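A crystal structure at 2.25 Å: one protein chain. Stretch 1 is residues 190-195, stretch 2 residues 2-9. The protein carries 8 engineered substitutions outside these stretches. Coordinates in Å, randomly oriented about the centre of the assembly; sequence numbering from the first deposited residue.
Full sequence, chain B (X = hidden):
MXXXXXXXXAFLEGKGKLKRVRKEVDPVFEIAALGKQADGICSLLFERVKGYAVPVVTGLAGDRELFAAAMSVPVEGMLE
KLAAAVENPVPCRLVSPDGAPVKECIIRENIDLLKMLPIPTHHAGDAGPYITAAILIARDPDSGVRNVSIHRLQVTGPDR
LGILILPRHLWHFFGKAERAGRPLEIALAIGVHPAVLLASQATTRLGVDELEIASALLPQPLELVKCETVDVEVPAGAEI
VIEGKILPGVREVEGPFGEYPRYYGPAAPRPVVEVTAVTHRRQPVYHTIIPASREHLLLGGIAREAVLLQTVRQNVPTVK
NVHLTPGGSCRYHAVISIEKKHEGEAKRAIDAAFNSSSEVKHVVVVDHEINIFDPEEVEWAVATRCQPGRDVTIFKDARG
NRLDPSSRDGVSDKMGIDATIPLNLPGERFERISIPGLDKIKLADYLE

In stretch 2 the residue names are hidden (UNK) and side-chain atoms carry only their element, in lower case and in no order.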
ATOM      1  N   ILE B 190      -8.941  31.603 -10.771  1.00 41.06           N
ATOM      2  CA  ILE B 190      -8.506  30.904  -9.576  1.00 35.52           C
ATOM      3  C   ILE B 190      -9.674  30.823  -8.634  1.00 35.77           C
ATOM      4  O   ILE B 190     -10.354  31.802  -8.393  1.00 37.33           O
ATOM      5  CB  ILE B 190      -7.359  31.639  -8.904  1.00 40.65           C
ATOM      6  CG1 ILE B 190      -6.131  31.714  -9.809  1.00 42.92           C
ATOM      7  CG2 ILE B 190      -6.967  30.935  -7.602  1.00 46.63           C
ATOM      8  CD1 ILE B 190      -5.068  32.691  -9.304  1.00 48.91           C
ATOM      9  N   GLY B 191      -9.957  29.639  -8.113  1.00 34.29           N
ATOM     10  CA  GLY B 191     -11.034  29.502  -7.148  1.00 34.94           C
ATOM     11  C   GLY B 191     -12.297  29.184  -7.890  1.00 39.08           C
ATOM     12  O   GLY B 191     -13.257  29.986  -7.931  1.00 44.64           O
ATOM     13  N   VAL B 192     -12.295  28.000  -8.474  1.00 36.76           N
ATOM     14  CA  VAL B 192     -13.466  27.489  -9.167  1.00 35.45           C
ATOM     15  C   VAL B 192     -13.875  26.151  -8.607  1.00 33.23           C
ATOM     16  O   VAL B 192     -13.192  25.507  -7.810  1.00 40.21           O
ATOM     17  CB  VAL B 192     -13.225  27.399 -10.674  1.00 40.15           C
ATOM     18  CG1 VAL B 192     -12.957  28.760 -11.271  1.00 41.97           C
ATOM     19  CG2 VAL B 192     -12.063  26.455 -11.025  1.00 43.48           C
ATOM     20  N   HIS B 193     -15.054  25.745  -8.998  1.00 35.18           N
ATOM     21  CA  HIS B 193     -15.573  24.473  -8.609  1.00 37.41           C
ATOM     22  C   HIS B 193     -14.664  23.363  -9.143  1.00 35.18           C
ATOM     23  O   HIS B 193     -14.182  23.472 -10.254  1.00 35.47           O
ATOM     24  CB  HIS B 193     -16.988  24.331  -9.173  1.00 39.26           C
ATOM     25  CG  HIS B 193     -17.730  23.178  -8.605  1.00 42.42           C
ATOM     26  ND1 HIS B 193     -17.643  21.915  -9.140  1.00 41.57           N
ATOM     27  CD2 HIS B 193     -18.577  23.091  -7.550  1.00 42.16           C
ATOM     28  CE1 HIS B 193     -18.414  21.099  -8.446  1.00 39.12           C
ATOM     29  NE2 HIS B 193     -18.990  21.786  -7.477  1.00 42.04           N
ATOM     30  N   PRO B 194     -14.460  22.278  -8.383  1.00 38.45           N
ATOM     31  CA  PRO B 194     -13.657  21.162  -8.888  1.00 39.44           C
ATOM     32  C   PRO B 194     -14.046  20.556 -10.224  1.00 40.15           C
ATOM     33  O   PRO B 194     -13.170  20.026 -10.933  1.00 34.92           O
ATOM     34  CB  PRO B 194     -13.802  20.102  -7.798  1.00 39.38           C
ATOM     35  CG  PRO B 194     -14.016  20.907  -6.536  1.00 42.29           C
ATOM     36  CD  PRO B 194     -14.857  22.073  -6.968  1.00 37.52           C
ATOM     37  N   ALA B 195     -15.322  20.598 -10.586  1.00 39.48           N
ATOM     38  CA  ALA B 195     -15.730  20.106 -11.903  1.00 39.06           C
ATOM     39  C   ALA B 195     -15.107  20.901 -12.993  1.00 41.33           C
ATOM     40  O   ALA B 195     -14.814  20.362 -14.070  1.00 41.24           O
ATOM     41  CB  ALA B 195     -17.250  20.124 -12.067  1.00 42.43           C
ATOM     42  N   UNK B   2     -23.783  29.899  -7.383  1.00 86.13           N
ATOM     43  CA  UNK B   2     -24.333  28.576  -7.845  1.00 96.14           C
ATOM     44  C   UNK B   2     -23.219  27.718  -8.521  1.00 87.30           C
ATOM     45  O   UNK B   2     -22.780  28.030  -9.616  1.00 69.72           O
ATOM     46  c   UNK B   2     -25.552  28.778  -8.777  1.00105.94           C
ATOM     47  o   UNK B   2     -26.483  27.698  -8.682  1.00117.41           O
ATOM     48  N   UNK B   3     -22.779  26.660  -7.825  1.00 92.91           N
ATOM     49  CA  UNK B   3     -21.652  25.766  -8.212  1.00 81.76           C
ATOM     50  C   UNK B   3     -20.328  26.508  -8.379  1.00 74.77           C
ATOM     51  O   UNK B   3     -19.620  26.440  -9.399  1.00 68.34           O
ATOM     52  n   UNK B   3     -25.366  23.349  -8.677  1.00121.71           N
ATOM     53  c   UNK B   3     -22.093  24.875  -9.341  1.00 85.92           C
ATOM     54  c   UNK B   3     -24.605  22.807  -7.740  1.00122.12           C
ATOM     55  c   UNK B   3     -23.333  24.117  -8.979  1.00104.91           C
ATOM     56  n   UNK B   3     -23.375  23.263  -7.892  1.00118.27           N
ATOM     57  c   UNK B   3     -24.599  24.189  -9.452  1.00110.66           C
ATOM     58  N   UNK B   4     -20.055  27.237  -7.296  1.00 64.52           N
ATOM     59  CA  UNK B   4     -18.851  28.024  -7.077  1.00 55.40           C
ATOM     60  C   UNK B   4     -17.969  27.259  -6.112  1.00 46.70           C
ATOM     61  O   UNK B   4     -18.421  26.297  -5.423  1.00 43.22           O
ATOM     62  o   UNK B   4     -19.927  29.046  -5.127  1.00 57.01           O
ATOM     63  c   UNK B   4     -19.259  29.330  -6.379  1.00 55.62           C
ATOM     64  N   UNK B   5     -16.734  27.733  -5.982  1.00 42.75           N
ATOM     65  CA  UNK B   5     -15.873  27.253  -4.934  1.00 41.92           C
ATOM     66  C   UNK B   5     -16.554  27.338  -3.558  1.00 44.51           C
ATOM     67  O   UNK B   5     -16.509  26.378  -2.781  1.00 41.98           O
ATOM     68  c   UNK B   5     -14.532  27.972  -4.942  1.00 42.35           C
ATOM     69  c   UNK B   5     -13.613  27.582  -3.766  1.00 49.94           C
ATOM     70  c   UNK B   5     -13.308  26.094  -3.818  1.00 49.27           C
ATOM     71  c   UNK B   5     -12.334  28.376  -3.741  1.00 52.92           C
ATOM     72  N   UNK B   6     -17.196  28.472  -3.257  1.00 51.67           N
ATOM     73  CA  UNK B   6     -17.865  28.638  -1.929  1.00 49.70           C
ATOM     74  C   UNK B   6     -18.912  27.609  -1.619  1.00 51.87           C
ATOM     75  O   UNK B   6     -18.966  27.111  -0.493  1.00 56.92           O
ATOM     76  c   UNK B   6     -16.254  34.241  -0.855  1.00 63.76           C
ATOM     77  c   UNK B   6     -17.398  30.994  -1.202  1.00 58.32           C
ATOM     78  n   UNK B   6     -15.151  34.932  -1.132  1.00 63.79           N
ATOM     79  n   UNK B   6     -16.568  33.224  -1.640  1.00 66.99           N
ATOM     80  c   UNK B   6     -17.761  32.386  -1.532  1.00 58.86           C
ATOM     81  c   UNK B   6     -18.447  30.033  -1.735  1.00 55.27           C
ATOM     82  n   UNK B   6     -17.038  34.593   0.165  1.00 69.70           N
ATOM     83  N   UNK B   7     -19.729  27.247  -2.590  1.00 52.59           N
ATOM     84  CA  UNK B   7     -20.656  26.149  -2.358  1.00 62.73           C
ATOM     85  C   UNK B   7     -19.923  24.813  -2.145  1.00 67.33           C
ATOM     86  O   UNK B   7     -20.267  24.063  -1.222  1.00 60.69           O
ATOM     87  c   UNK B   7     -22.772  27.200  -3.155  1.00 98.47           C
ATOM     88  o   UNK B   7     -23.638  28.974  -4.513  1.00103.25           O
ATOM     89  c   UNK B   7     -23.531  27.719  -4.359  1.00110.65           C
ATOM     90  o   UNK B   7     -24.038  26.858  -5.124  1.00110.76           O
ATOM     91  c   UNK B   7     -21.729  26.103  -3.447  1.00 76.60           C
ATOM     92  N   UNK B   8     -18.861  24.568  -2.921  1.00 60.19           N
ATOM     93  CA  UNK B   8     -18.096  23.362  -2.721  1.00 49.81           C
ATOM     94  C   UNK B   8     -17.516  23.341  -1.331  1.00 39.22           C
ATOM     95  O   UNK B   8     -17.569  22.319  -0.685  1.00 34.71           O
ATOM     96  c   UNK B   8     -16.962  23.188  -3.765  1.00 45.64           C
ATOM     97  c   UNK B   8     -16.997  17.877  -4.101  1.00 40.47           C
ATOM     98  c   UNK B   8     -15.017  21.781  -2.938  1.00 44.73           C
ATOM     99  c   UNK B   8     -17.873  20.123  -4.407  1.00 43.09           C
ATOM    100  c   UNK B   8     -15.703  19.733  -3.394  1.00 38.08           C
ATOM    101  c   UNK B   8     -16.695  20.627  -3.820  1.00 38.61           C
ATOM    102  c   UNK B   8     -18.010  18.761  -4.552  1.00 42.92           C
ATOM    103  n   UNK B   8     -14.684  20.474  -2.873  1.00 41.78           N
ATOM    104  c   UNK B   8     -15.831  18.349  -3.518  1.00 39.33           C
ATOM    105  c   UNK B   8     -16.228  21.925  -3.540  1.00 43.03           C
ATOM    106  N   UNK B   9     -16.965  24.456  -0.861  1.00 40.11           N
ATOM    107  CA  UNK B   9     -16.475  24.477   0.540  1.00 44.97           C
ATOM    108  C   UNK B   9     -17.569  24.220   1.587  1.00 52.36           C
ATOM    109  O   UNK B   9     -17.290  23.607   2.619  1.00 62.46           O
ATOM    110  c   UNK B   9     -15.731  25.762   0.874  1.00 42.81           C
ATOM    111  c   UNK B   9     -13.912  27.375   0.468  1.00 43.96           C
ATOM    112  c   UNK B   9     -13.477  24.948   0.124  1.00 43.14           C
ATOM    113  c   UNK B   9     -14.518  26.063   0.035  1.00 39.66           C
TER

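Position 2 carries one side-chain carbon followed by one oxygen, and it does not touch stretch 1. That is a serine, Ser2. It is poorly ordered.

Position 3 has one carbon and then a five-membered ring of three carbons and two nitrogens, an imidazole. Its CA-CB bond points sideways, but the end of the side chain leads away from stretch 1. The backbone makes the closer approach: O of position 3 lies 3.4 Å from His193 CB. The residue is His3, also poorly ordered.

Position 4 again has one carbon and one oxygen. The CA-CB bond points away from stretch 1, and the backbone O sits at the edge of the His193 ring, 3.9 Å from His193 CD2. This is Ser4. It occupies the N-cap position, right before the helix.

Position 5 has four side-chain carbons, forked at the second. One branch end rests against Gly191, and CB lies 4.0 Å from Val192 O. It is Leu5, and its CD2 lies 3.8 Å from Gly191 CA. An ideal CB on Gly191 would come 3.7 Å from Leu5 CD2. The backbone angles of Gly191 call for glycine by themselves, since a CB would jam against the preceding carbonyl.

Position 6 has three carbons, a nitrogen, then a carbon bearing two more nitrogens, all out of reach of stretch 1. This guanidinium marks Arg6.

Position 7 has three carbons, the third carrying two oxygens: Glu7. Its carboxylate accepts from Ser2 N at OE2 and His3 N at OE1, both at 3.0 Å. Glu7 N in turn donates to Ser4 OG at 3.1 Å, the capping bond.

Position 8 has one carbon, then fused five- and six-membered rings of eight carbons and one nitrogen. Its CA-CB bond points toward stretch 1, and the rings meet Pro194 and His193. Only tryptophan fits: Trp8. Pro194 CD lies 3.7 Å from Trp8 CG, and His193 NE2 lies 3.7 Å from Trp8 CE3.

Position 9 has four carbons forked at the second, out of reach of stretch 1. It is Leu9.

The contact works by packing, with no hydrogen bond between the stretches. Pro194 CG sits 3.6 Å from the centroid of the Trp8 five-membered ring, almost on its normal, in a CH-pi contact. The His193 ring meets the Trp8 six-membered ring obliquely, planes at 77°. His193 ND1 accepts from Ala195 N at 3.0 Å, a capping bond tying the imidazole to its own helix. Leu5 packs beside Gly191, which has no side chain.

Stretch 2 (2-9) SHSLREWL
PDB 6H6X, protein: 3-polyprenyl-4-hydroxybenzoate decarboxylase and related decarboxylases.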